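Side-chain contact in ubiquitin-like-specific protease 2 (Saccharomyces cerevisiae, PDB 5LNB), which removes the ubiquitin-like modifier SUMO from proteins as a cysteine protease, seen here as its Ulp1-type catalytic domain: residues K100-T105 / I183-D188. Sequence-based numbering, arbitrary orientation.
Sequences KWVNNT and ISYALD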
ATOM      1  N   LYS A 100     -15.349  -7.466  12.054  1.00 28.92           N
ATOM      2  CA  LYS A 100     -14.890  -8.826  11.787  1.00 35.44           C
ATOM      3  C   LYS A 100     -13.577  -8.813  11.017  1.00 33.87           C
ATOM      4  O   LYS A 100     -12.701  -9.651  11.253  1.00 39.06           O
ATOM      5  CB  LYS A 100     -15.958  -9.605  11.021  1.00 44.50           C
ATOM      6  CG  LYS A 100     -15.537 -11.013  10.647  1.00 52.46           C
ATOM      7  CD  LYS A 100     -16.579 -11.704   9.777  1.00 60.79           C
ATOM      8  CE  LYS A 100     -17.950 -11.699  10.438  1.00 68.03           C
ATOM      9  NZ  LYS A 100     -18.849 -12.737   9.844  1.00 74.82           N
ATOM     10  N   TRP A 101     -13.426  -7.853  10.104  1.00 28.90           N
ATOM     11  CA  TRP A 101     -12.194  -7.697   9.341  1.00 25.57           C
ATOM     12  C   TRP A 101     -10.966  -7.622  10.242  1.00 28.14           C
ATOM     13  O   TRP A 101      -9.929  -8.209   9.930  1.00 28.88           O
ATOM     14  CB  TRP A 101     -12.286  -6.432   8.493  1.00 27.24           C
ATOM     15  CG  TRP A 101     -11.295  -6.357   7.379  1.00 33.42           C
ATOM     16  CD1 TRP A 101      -9.938  -6.199   7.479  1.00 33.08           C
ATOM     17  CD2 TRP A 101     -11.591  -6.403   5.984  1.00 31.77           C
ATOM     18  NE1 TRP A 101      -9.373  -6.162   6.224  1.00 32.02           N
ATOM     19  CE2 TRP A 101     -10.368  -6.283   5.290  1.00 33.08           C
ATOM     20  CE3 TRP A 101     -12.774  -6.534   5.251  1.00 30.61           C
ATOM     21  CZ2 TRP A 101     -10.297  -6.300   3.900  1.00 35.85           C
ATOM     22  CZ3 TRP A 101     -12.697  -6.556   3.861  1.00 32.81           C
ATOM     23  CH2 TRP A 101     -11.469  -6.441   3.206  1.00 33.28           C
ATOM     24  N   VAL A 102     -11.052  -6.873  11.346  1.00 24.37           N
ATOM     25  CA  VAL A 102      -9.895  -6.601  12.194  1.00 26.99           C
ATOM     26  C   VAL A 102      -9.868  -7.485  13.436  1.00 30.63           C
ATOM     27  O   VAL A 102      -9.108  -7.204  14.370  1.00 28.43           O
ATOM     28  CB  VAL A 102      -9.837  -5.120  12.600  1.00 27.38           C
ATOM     29  CG1 VAL A 102      -9.809  -4.239  11.361  1.00 28.09           C
ATOM     30  CG2 VAL A 102     -11.014  -4.772  13.520  1.00 19.08           C
ATOM     31  N   ASN A 103     -10.686  -8.535  13.481  1.00 29.15           N
ATOM     32  CA  ASN A 103     -10.613  -9.478  14.587  1.00 27.44           C
ATOM     33  C   ASN A 103      -9.223 -10.101  14.655  1.00 26.76           C
ATOM     34  O   ASN A 103      -8.633 -10.466  13.635  1.00 28.45           O
ATOM     35  CB  ASN A 103     -11.677 -10.568  14.436  1.00 28.70           C
ATOM     36  CG  ASN A 103     -11.710 -11.524  15.629  1.00 39.23           C
ATOM     37  OD1 ASN A 103     -11.337 -12.696  15.518  1.00 42.40           O
ATOM     38  ND2 ASN A 103     -12.143 -11.016  16.781  1.00 35.97           N
ATOM     39  N   ASN A 104      -8.695 -10.217  15.869  1.00 26.64           N
ATOM     40  CA  ASN A 104      -7.383 -10.819  16.099  1.00 27.01           C
ATOM     41  C   ASN A 104      -6.275 -10.077  15.363  1.00 26.91           C
ATOM     42  O   ASN A 104      -5.304 -10.685  14.907  1.00 31.34           O
ATOM     43  CB  ASN A 104      -7.380 -12.301  15.730  1.00 28.95           C
ATOM     44  CG  ASN A 104      -7.976 -13.167  16.835  1.00 36.38           C
ATOM     45  OD1 ASN A 104      -8.163 -12.704  17.967  1.00 33.32           O
ATOM     46  ND2 ASN A 104      -8.273 -14.427  16.516  1.00 33.68           N
ATOM     47  N   THR A 105      -6.411  -8.762  15.256  1.00 26.61           N
ATOM     48  CA  THR A 105      -5.334  -7.869  14.852  1.00 26.07           C
ATOM     49  C   THR A 105      -4.830  -7.101  16.066  1.00 27.27           C
ATOM     50  O   THR A 105      -5.470  -7.061  17.124  1.00 23.02           O
ATOM     51  CB  THR A 105      -5.797  -6.862  13.796  1.00 23.72           C
ATOM     52  OG1 THR A 105      -6.847  -6.062  14.356  1.00 22.21           O
ATOM     53  CG2 THR A 105      -6.275  -7.573  12.523  1.00 21.41           C
ATOM     54  N   ILE A 183     -10.004   5.561  16.478  1.00 20.60           N
ATOM     55  CA  ILE A 183     -10.553   5.880  17.786  1.00 21.83           C
ATOM     56  C   ILE A 183     -11.378   4.714  18.307  1.00 21.93           C
ATOM     57  O   ILE A 183     -11.247   4.307  19.467  1.00 24.45           O
ATOM     58  CB  ILE A 183     -11.380   7.174  17.710  1.00 23.10           C
ATOM     59  CG1 ILE A 183     -10.457   8.364  17.451  1.00 23.51           C
ATOM     60  CG2 ILE A 183     -12.172   7.380  18.988  1.00 24.53           C
ATOM     61  CD1 ILE A 183     -11.193   9.678  17.272  1.00 24.97           C
ATOM     62  N   SER A 184     -12.235   4.157  17.450  1.00 24.79           N
ATOM     63  CA  SER A 184     -13.048   3.012  17.840  1.00 22.48           C
ATOM     64  C   SER A 184     -12.176   1.793  18.092  1.00 23.66           C
ATOM     65  O   SER A 184     -12.368   1.069  19.079  1.00 21.86           O
ATOM     66  CB  SER A 184     -14.083   2.717  16.759  1.00 23.62           C
ATOM     67  OG  SER A 184     -14.940   3.828  16.578  1.00 27.96           O
ATOM     68  N   TYR A 185     -11.214   1.548  17.199  1.00 23.08           N
ATOM     69  CA  TYR A 185     -10.287   0.440  17.384  1.00 23.62           C
ATOM     70  C   TYR A 185      -9.599   0.525  18.740  1.00 21.60           C
ATOM     71  O   TYR A 185      -9.530  -0.461  19.479  1.00 24.90           O
ATOM     72  CB  TYR A 185      -9.256   0.434  16.254  1.00 22.81           C
ATOM     73  CG  TYR A 185      -8.393  -0.800  16.225  1.00 21.47           C
ATOM     74  CD1 TYR A 185      -7.217  -0.862  16.968  1.00 18.09           C
ATOM     75  CD2 TYR A 185      -8.757  -1.914  15.465  1.00 18.10           C
ATOM     76  CE1 TYR A 185      -6.420  -1.994  16.951  1.00 23.39           C
ATOM     77  CE2 TYR A 185      -7.956  -3.055  15.430  1.00 17.68           C
ATOM     78  CZ  TYR A 185      -6.792  -3.089  16.183  1.00 22.92           C
ATOM     79  OH  TYR A 185      -5.983  -4.205  16.178  1.00 27.93           O
ATOM     80  N   ALA A 186      -9.074   1.707  19.075  1.00 23.56           N
ATOM     81  CA  ALA A 186      -8.390   1.895  20.351  1.00 24.25           C
ATOM     82  C   ALA A 186      -9.293   1.536  21.525  1.00 25.50           C
ATOM     83  O   ALA A 186      -8.857   0.887  22.485  1.00 24.22           O
ATOM     84  CB  ALA A 186      -7.913   3.344  20.469  1.00 21.67           C
ATOM     85  N   LEU A 187     -10.551   1.977  21.480  1.00 26.75           N
ATOM     86  CA  LEU A 187     -11.470   1.692  22.572  1.00 28.28           C
ATOM     87  C   LEU A 187     -11.801   0.207  22.625  1.00 28.86           C
ATOM     88  O   LEU A 187     -11.833  -0.393  23.705  1.00 23.84           O
ATOM     89  CB  LEU A 187     -12.740   2.530  22.412  1.00 24.16           C
ATOM     90  CG  LEU A 187     -13.754   2.372  23.545  1.00 30.90           C
ATOM     91  CD1 LEU A 187     -13.200   2.907  24.858  1.00 26.62           C
ATOM     92  CD2 LEU A 187     -15.070   3.064  23.221  1.00 31.91           C
ATOM     93  N   ASP A 188     -12.025  -0.399  21.460  1.00 23.80           N
ATOM     94  CA  ASP A 188     -12.419  -1.798  21.388  1.00 22.08           C
ATOM     95  C   ASP A 188     -11.294  -2.722  21.846  1.00 26.06           C
ATOM     96  O   ASP A 188     -11.506  -3.589  22.697  1.00 28.84           O
ATOM     97  CB  ASP A 188     -12.837  -2.128  19.955  1.00 24.75           C
ATOM     98  CG  ASP A 188     -13.277  -3.569  19.782  1.00 32.63           C
ATOM     99  OD1 ASP A 188     -13.724  -4.189  20.775  1.00 34.56           O
ATOM    100  OD2 ASP A 188     -13.177  -4.079  18.643  1.00 31.81           O
TER
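Tyr185 of helix 172-190 meets Thr105 and Val102 in the loop that leads from helix 94-98 to strand 112-119, a worked example of how one aromatic residue can moor a loop to a helix it does not adjoin in sequence. CG stands anti to the backbone N (chi1 -170°), carrying the ring away from the helix and the phenol oxygen to the turn. There Tyr185 OH donates to Thr105 OG1 over 2.7 Å, with the threonine oxygen at the edge of the ring, near its plane. Thr105 donates in turn: OG1 gives a hydrogen bond to Val102 O at 2.5 Å, the oxygen that also accepts from Thr105 N and closes the type II turn Val102-Thr105. With chi1 at 61°, OG1 lies between the backbone N and the carbonyl carbon, where it can reach Val102 O and the tyrosine together. Val102 meets the same ring at its edge, CB lying 4.0 Å from Tyr185 CE2 and CG2 close by, while Tyr95 of helix 94-98 touches both residues.

This buried, close-fitting part contrasts with the outer side of the turn, where Asn103 and Asn104 are exposed and point away from the helix. Asp188, almost one turn along from Tyr185, reaches back to Tyr95 through a hydrogen bond and to Lys99, just after helix 94-98, through a salt bridge. A phenylalanine at Tyr185 would probably keep the valine contact but leave Thr105 OG1 without its donor and the backbone N of Leu107 without its phenol acceptor. The chemistry thus implies a chain of hydrogen bonds running one way, from Leu107 N through the phenol and Thr105 to Val102 O, in which the hydroxyl of buried Tyr185 both accepts and gives and ties the turn to the helix.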